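Local structure of L-lysine 6-monooxygenase involved in desferrioxamine biosynthesis (Erwinia amylovora CFBP1430, 5O8P) at residues P74-K86 with E102-L114. The protein catalyses, as its name and family suggest, the FAD- and NADPH-dependent N-hydroxylation of cadaverine in desferrioxamine siderophore biosynthesis. Residues are numbered along the deposited sequence; the frame is centred on the assembly and turned at random.
Sequences PYSLLNFMKQKGK and EYNQYCQWAAERL
Phe-80, Tyr-106 and Trp-109 each hold CG roughly anti to the backbone N (chi1 158° for Phe-80), and their rings meet as an aromatic cluster where helix 77-83 crosses the 102-113 part of helix 100-113 almost perpendicularly. The pair lies near the flavin site, with the Tyr-106 side chain about 11 Å from the bound FAD. Phe-80 turns one face to Tyr-106 and an edge to Trp-109; Lys-84 CG covers its other face, offset toward the rim. Tyr-106 CB sits over the centre of the first face. The edge of Phe-80 points into the face of the Trp-109 five-membered ring, with the planes at 77°. Leu-77 CD2 lies over a face of Tyr-106, 3.8 Å from Tyr-106 CG.

The hydroxyl of Tyr-106 is held twice. Its OH donates to Tyr-75 O at 2.7 Å, in the carbonyl plane, and it also bonds Leu-65 N. This ties the turn before helix 77-83 to the second helix. The Tyr-75 ring packs against Ala-110 and Leu-114 and takes an off-centre cation-pi contact from Arg-113. Its own OH bonds Glu-28. Ser-76 is the N-cap of helix 77-83, its OG accepting from Asn-79 N.

At the other end, Glu-102 OE1 bonds Tyr-287 OH of a neighbouring subunit, so this carboxylate sits at a subunit interface. In a salt bridge, Lys-86 NZ meets Glu-102 OE2 on its syn side at 2.6 Å, 29° out of the carboxylate plane.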
loop_
_atom_site.group_PDB
_atom_site.type_symbol
_atom_site.label_atom_id
_atom_site.label_comp_id
_atom_site.label_asym_id
_atom_site.label_seq_id
_atom_site.Cartn_x
_atom_site.Cartn_y
_atom_site.Cartn_z
ATOM N N PRO B 74 15.994 -21.449 19.338
ATOM C CA PRO B 74 16.147 -22.129 18.059
ATOM C C PRO B 74 14.816 -22.563 17.427
ATOM O O PRO B 74 14.805 -22.875 16.237
ATOM C CB PRO B 74 17.050 -23.312 18.391
ATOM C CG PRO B 74 16.853 -23.550 19.839
ATOM C CD PRO B 74 16.494 -22.254 20.466
ATOM N N TYR B 75 13.708 -22.517 18.175
ATOM C CA TYR B 75 12.381 -22.791 17.595
ATOM C C TYR B 75 11.727 -21.606 16.893
ATOM O O TYR B 75 10.555 -21.679 16.523
ATOM C CB TYR B 75 11.442 -23.362 18.668
ATOM C CG TYR B 75 11.962 -24.667 19.165
ATOM C CD1 TYR B 75 11.779 -25.812 18.424
ATOM C CD2 TYR B 75 12.711 -24.749 20.320
ATOM C CE1 TYR B 75 12.282 -27.026 18.845
ATOM C CE2 TYR B 75 13.218 -25.957 20.754
ATOM C CZ TYR B 75 13.004 -27.087 20.005
ATOM O OH TYR B 75 13.502 -28.284 20.412
ATOM N N SER B 76 12.467 -20.524 16.680
ATOM C CA SER B 76 11.909 -19.346 16.006
ATOM C C SER B 76 11.613 -19.656 14.553
ATOM O O SER B 76 12.239 -20.525 13.949
ATOM C CB SER B 76 12.870 -18.155 16.084
ATOM O OG SER B 76 13.929 -18.303 15.154
ATOM N N LEU B 77 10.655 -18.927 13.998
ATOM C CA LEU B 77 10.327 -18.999 12.570
ATOM C C LEU B 77 11.526 -18.604 11.700
ATOM O O LEU B 77 11.759 -19.214 10.663
ATOM C CB LEU B 77 9.104 -18.127 12.275
ATOM C CG LEU B 77 8.496 -18.034 10.882
ATOM C CD1 LEU B 77 9.229 -17.042 9.985
ATOM C CD2 LEU B 77 8.406 -19.408 10.251
ATOM N N LEU B 78 12.279 -17.594 12.127
ATOM C CA LEU B 78 13.478 -17.170 11.401
ATOM C C LEU B 78 14.557 -18.240 11.421
ATOM O O LEU B 78 15.240 -18.450 10.422
ATOM C CB LEU B 78 14.017 -15.840 11.949
ATOM C CG LEU B 78 13.187 -14.619 11.551
ATOM C CD1 LEU B 78 13.731 -13.387 12.238
ATOM C CD2 LEU B 78 13.186 -14.413 10.043
ATOM N N ASN B 79 14.712 -18.934 12.540
ATOM C CA ASN B 79 15.692 -20.023 12.588
ATOM C C ASN B 79 15.264 -21.199 11.722
ATOM O O ASN B 79 16.103 -21.821 11.076
ATOM C CB ASN B 79 15.964 -20.505 14.010
ATOM C CG ASN B 79 17.260 -21.284 14.111
ATOM O OD1 ASN B 79 18.278 -20.894 13.518
ATOM N ND2 ASN B 79 17.237 -22.389 14.856
ATOM N N PHE B 80 13.964 -21.490 11.715
ATOM C CA PHE B 80 13.393 -22.523 10.844
ATOM C C PHE B 80 13.753 -22.234 9.395
ATOM O O PHE B 80 14.203 -23.088 8.651
ATOM C CB PHE B 80 11.866 -22.595 11.037
ATOM C CG PHE B 80 11.121 -23.213 9.892
ATOM C CD1 PHE B 80 10.703 -22.454 8.824
ATOM C CD2 PHE B 80 10.818 -24.553 9.895
ATOM C CE1 PHE B 80 10.020 -23.035 7.767
ATOM C CE2 PHE B 80 10.113 -25.136 8.866
ATOM C CZ PHE B 80 9.703 -24.377 7.804
ATOM N N MET B 81 13.548 -20.991 9.022
ATOM C CA MET B 81 13.778 -20.554 7.667
ATOM C C MET B 81 15.265 -20.737 7.339
ATOM O O MET B 81 15.610 -21.120 6.231
ATOM C CB MET B 81 13.308 -19.097 7.515
ATOM C CG MET B 81 12.565 -18.801 6.244
ATOM S SD MET B 81 10.952 -19.587 6.095
ATOM C CE MET B 81 9.968 -18.568 7.164
ATOM N N LYS B 82 16.126 -20.493 8.318
ATOM C CA LYS B 82 17.571 -20.633 8.145
ATOM C C LYS B 82 18.015 -22.090 7.960
ATOM O O LYS B 82 18.822 -22.385 7.065
ATOM C CB LYS B 82 18.295 -19.999 9.340
ATOM C CG LYS B 82 19.809 -20.068 9.324
ATOM C CD LYS B 82 20.393 -19.513 8.045
ATOM C CE LYS B 82 21.841 -19.100 8.244
ATOM N NZ LYS B 82 22.600 -19.149 6.973
ATOM N N GLN B 83 17.480 -22.986 8.789
ATOM C CA GLN B 83 17.833 -24.397 8.714
ATOM C C GLN B 83 17.336 -25.033 7.432
ATOM O O GLN B 83 18.066 -25.785 6.806
ATOM C CB GLN B 83 17.298 -25.182 9.916
ATOM C CG GLN B 83 17.769 -24.699 11.293
ATOM C CD GLN B 83 19.255 -24.345 11.400
ATOM O OE1 GLN B 83 20.115 -24.986 10.803
ATOM N NE2 GLN B 83 19.558 -23.329 12.195
ATOM N N LYS B 84 16.112 -24.716 7.024
ATOM C CA LYS B 84 15.610 -25.118 5.700
ATOM C C LYS B 84 16.402 -24.533 4.537
ATOM O O LYS B 84 16.231 -24.976 3.422
ATOM C CB LYS B 84 14.126 -24.778 5.524
ATOM C CG LYS B 84 13.182 -25.869 6.049
ATOM C CD LYS B 84 12.103 -26.325 5.066
ATOM C CE LYS B 84 11.228 -25.201 4.527
ATOM N NZ LYS B 84 10.048 -25.752 3.804
ATOM N N GLY B 85 17.236 -23.527 4.776
ATOM C CA GLY B 85 18.150 -23.010 3.764
ATOM C C GLY B 85 17.485 -22.045 2.798
ATOM O O GLY B 85 17.956 -21.896 1.670
ATOM N N LYS B 86 16.427 -21.369 3.261
ATOM C CA LYS B 86 15.630 -20.440 2.456
ATOM C C LYS B 86 15.442 -19.041 3.079
ATOM O O LYS B 86 14.580 -18.272 2.630
ATOM C CB LYS B 86 14.243 -21.049 2.232
ATOM C CG LYS B 86 13.358 -21.074 3.475
ATOM C CD LYS B 86 12.002 -21.683 3.191
ATOM C CE LYS B 86 11.077 -20.734 2.438
ATOM N NZ LYS B 86 9.795 -21.419 2.106
ATOM N N GLU B 102 2.935 -22.792 5.248
ATOM C CA GLU B 102 4.281 -22.657 5.775
ATOM C C GLU B 102 4.280 -22.694 7.307
ATOM O O GLU B 102 5.174 -23.270 7.904
ATOM C CB GLU B 102 4.947 -21.391 5.242
ATOM C CG GLU B 102 6.428 -21.293 5.570
ATOM C CD GLU B 102 7.211 -20.438 4.589
ATOM O OE1 GLU B 102 6.737 -19.358 4.182
ATOM O OE2 GLU B 102 8.332 -20.857 4.238
ATOM N N TYR B 103 3.279 -22.100 7.948
ATOM C CA TYR B 103 3.216 -22.108 9.405
ATOM C C TYR B 103 3.076 -23.527 9.885
ATOM O O TYR B 103 3.697 -23.923 10.878
ATOM C CB TYR B 103 2.041 -21.285 9.912
ATOM C CG TYR B 103 1.872 -21.264 11.423
ATOM C CD1 TYR B 103 2.713 -20.519 12.237
ATOM C CD2 TYR B 103 0.853 -21.965 12.028
ATOM C CE1 TYR B 103 2.540 -20.483 13.615
ATOM C CE2 TYR B 103 0.672 -21.936 13.408
ATOM C CZ TYR B 103 1.513 -21.198 14.191
ATOM O OH TYR B 103 1.327 -21.182 15.553
ATOM N N ASN B 104 2.264 -24.291 9.161
ATOM C CA ASN B 104 2.033 -25.691 9.482
ATOM C C ASN B 104 3.319 -26.481 9.326
ATOM O O ASN B 104 3.658 -27.254 10.207
ATOM C CB ASN B 104 0.922 -26.278 8.603
ATOM C CG ASN B 104 0.474 -27.659 9.057
ATOM O OD1 ASN B 104 0.171 -27.867 10.239
ATOM N ND2 ASN B 104 0.421 -28.605 8.120
ATOM N N GLN B 105 4.033 -26.276 8.220
ATOM C CA GLN B 105 5.342 -26.901 8.013
ATOM C C GLN B 105 6.334 -26.545 9.123
ATOM O O GLN B 105 7.079 -27.410 9.595
ATOM C CB GLN B 105 5.939 -26.467 6.677
ATOM C CG GLN B 105 5.332 -27.126 5.456
ATOM C CD GLN B 105 5.862 -26.548 4.160
ATOM O OE1 GLN B 105 6.760 -25.702 4.144
ATOM N NE2 GLN B 105 5.297 -26.989 3.067
ATOM N N TYR B 106 6.336 -25.274 9.518
ATOM C CA TYR B 106 7.180 -24.783 10.613
ATOM C C TYR B 106 6.828 -25.433 11.962
ATOM O O TYR B 106 7.715 -25.909 12.663
ATOM C CB TYR B 106 7.145 -23.235 10.667
ATOM C CG TYR B 106 7.409 -22.595 12.017
ATOM C CD1 TYR B 106 8.678 -22.608 12.570
ATOM C CD2 TYR B 106 6.392 -21.946 12.724
ATOM C CE1 TYR B 106 8.937 -22.031 13.808
ATOM C CE2 TYR B 106 6.627 -21.361 13.965
ATOM C CZ TYR B 106 7.907 -21.400 14.510
ATOM O OH TYR B 106 8.157 -20.824 15.750
ATOM N N CYS B 107 5.548 -25.468 12.312
ATOM C CA CYS B 107 5.125 -26.121 13.555
ATOM C C CYS B 107 5.492 -27.603 13.580
ATOM O O CYS B 107 5.807 -28.145 14.629
ATOM C CB CYS B 107 3.627 -25.964 13.781
ATOM S SG CYS B 107 3.150 -24.296 14.276
ATOM N N GLN B 108 5.456 -28.247 12.418
ATOM C CA GLN B 108 5.796 -29.668 12.305
ATOM C C GLN B 108 7.280 -29.861 12.511
ATOM O O GLN B 108 7.686 -30.740 13.244
ATOM C CB GLN B 108 5.365 -30.240 10.948
ATOM C CG GLN B 108 3.864 -30.506 10.860
ATOM C CD GLN B 108 3.397 -30.881 9.466
ATOM O OE1 GLN B 108 4.164 -30.843 8.497
ATOM N NE2 GLN B 108 2.122 -31.224 9.349
ATOM N N TRP B 109 8.087 -29.023 11.879
ATOM C CA TRP B 109 9.528 -29.009 12.119
ATOM C C TRP B 109 9.879 -28.838 13.596
ATOM O O TRP B 109 10.754 -29.531 14.103
ATOM C CB TRP B 109 10.169 -27.900 11.298
ATOM C CG TRP B 109 11.578 -27.643 11.594
ATOM C CD1 TRP B 109 12.647 -28.267 11.057
ATOM C CD2 TRP B 109 12.083 -26.665 12.487
ATOM N NE1 TRP B 109 13.805 -27.743 11.557
ATOM C CE2 TRP B 109 13.487 -26.750 12.438
ATOM C CE3 TRP B 109 11.483 -25.709 13.315
ATOM C CZ2 TRP B 109 14.310 -25.933 13.192
ATOM C CZ3 TRP B 109 12.300 -24.878 14.051
ATOM C CH2 TRP B 109 13.704 -24.996 13.986
ATOM N N ALA B 110 9.208 -27.915 14.275
ATOM C CA ALA B 110 9.435 -27.708 15.698
ATOM C C ALA B 110 9.039 -28.946 16.503
ATOM O O ALA B 110 9.803 -29.419 17.340
ATOM C CB ALA B 110 8.669 -26.492 16.193
ATOM N N ALA B 111 7.854 -29.477 16.233
ATOM C CA ALA B 111 7.358 -30.653 16.950
ATOM C C ALA B 111 8.300 -31.848 16.797
ATOM O O ALA B 111 8.518 -32.583 17.741
ATOM C CB ALA B 111 5.963 -31.018 16.476
ATOM N N GLU B 112 8.858 -32.016 15.606
ATOM C CA GLU B 112 9.840 -33.066 15.336
ATOM C C GLU B 112 11.127 -32.852 16.169
ATOM O O GLU B 112 11.608 -33.779 16.810
ATOM C CB GLU B 112 10.133 -33.139 13.820
ATOM C CG GLU B 112 10.474 -34.519 13.273
ATOM C CD GLU B 112 11.861 -35.027 13.679
ATOM O OE1 GLU B 112 12.792 -34.200 13.869
ATOM O OE2 GLU B 112 12.022 -36.271 13.803
ATOM N N ARG B 113 11.650 -31.626 16.193
ATOM C CA ARG B 113 12.905 -31.305 16.914
ATOM C C ARG B 113 12.798 -31.514 18.430
ATOM O O ARG B 113 13.784 -31.827 19.088
ATOM C CB ARG B 113 13.335 -29.852 16.646
ATOM C CG ARG B 113 14.753 -29.666 16.123
ATOM C CD ARG B 113 15.148 -28.187 16.078
ATOM N NE ARG B 113 15.598 -27.769 17.412
ATOM C CZ ARG B 113 16.755 -27.165 17.719
ATOM N NH1 ARG B 113 17.647 -26.823 16.775
ATOM N NH2 ARG B 113 17.020 -26.901 19.009
ATOM N N LEU B 114 11.606 -31.313 18.981
ATOM C CA LEU B 114 11.403 -31.384 20.421
ATOM C C LEU B 114 11.483 -32.805 20.955
ATOM O O LEU B 114 11.196 -33.776 20.250
ATOM C CB LEU B 114 10.043 -30.793 20.816
ATOM C CG LEU B 114 9.897 -29.270 20.741
ATOM C CD1 LEU B 114 8.424 -28.869 20.650
ATOM C CD2 LEU B 114 10.543 -28.625 21.944
HETATM O O HOH W 1 19.871 -24.483 15.726
#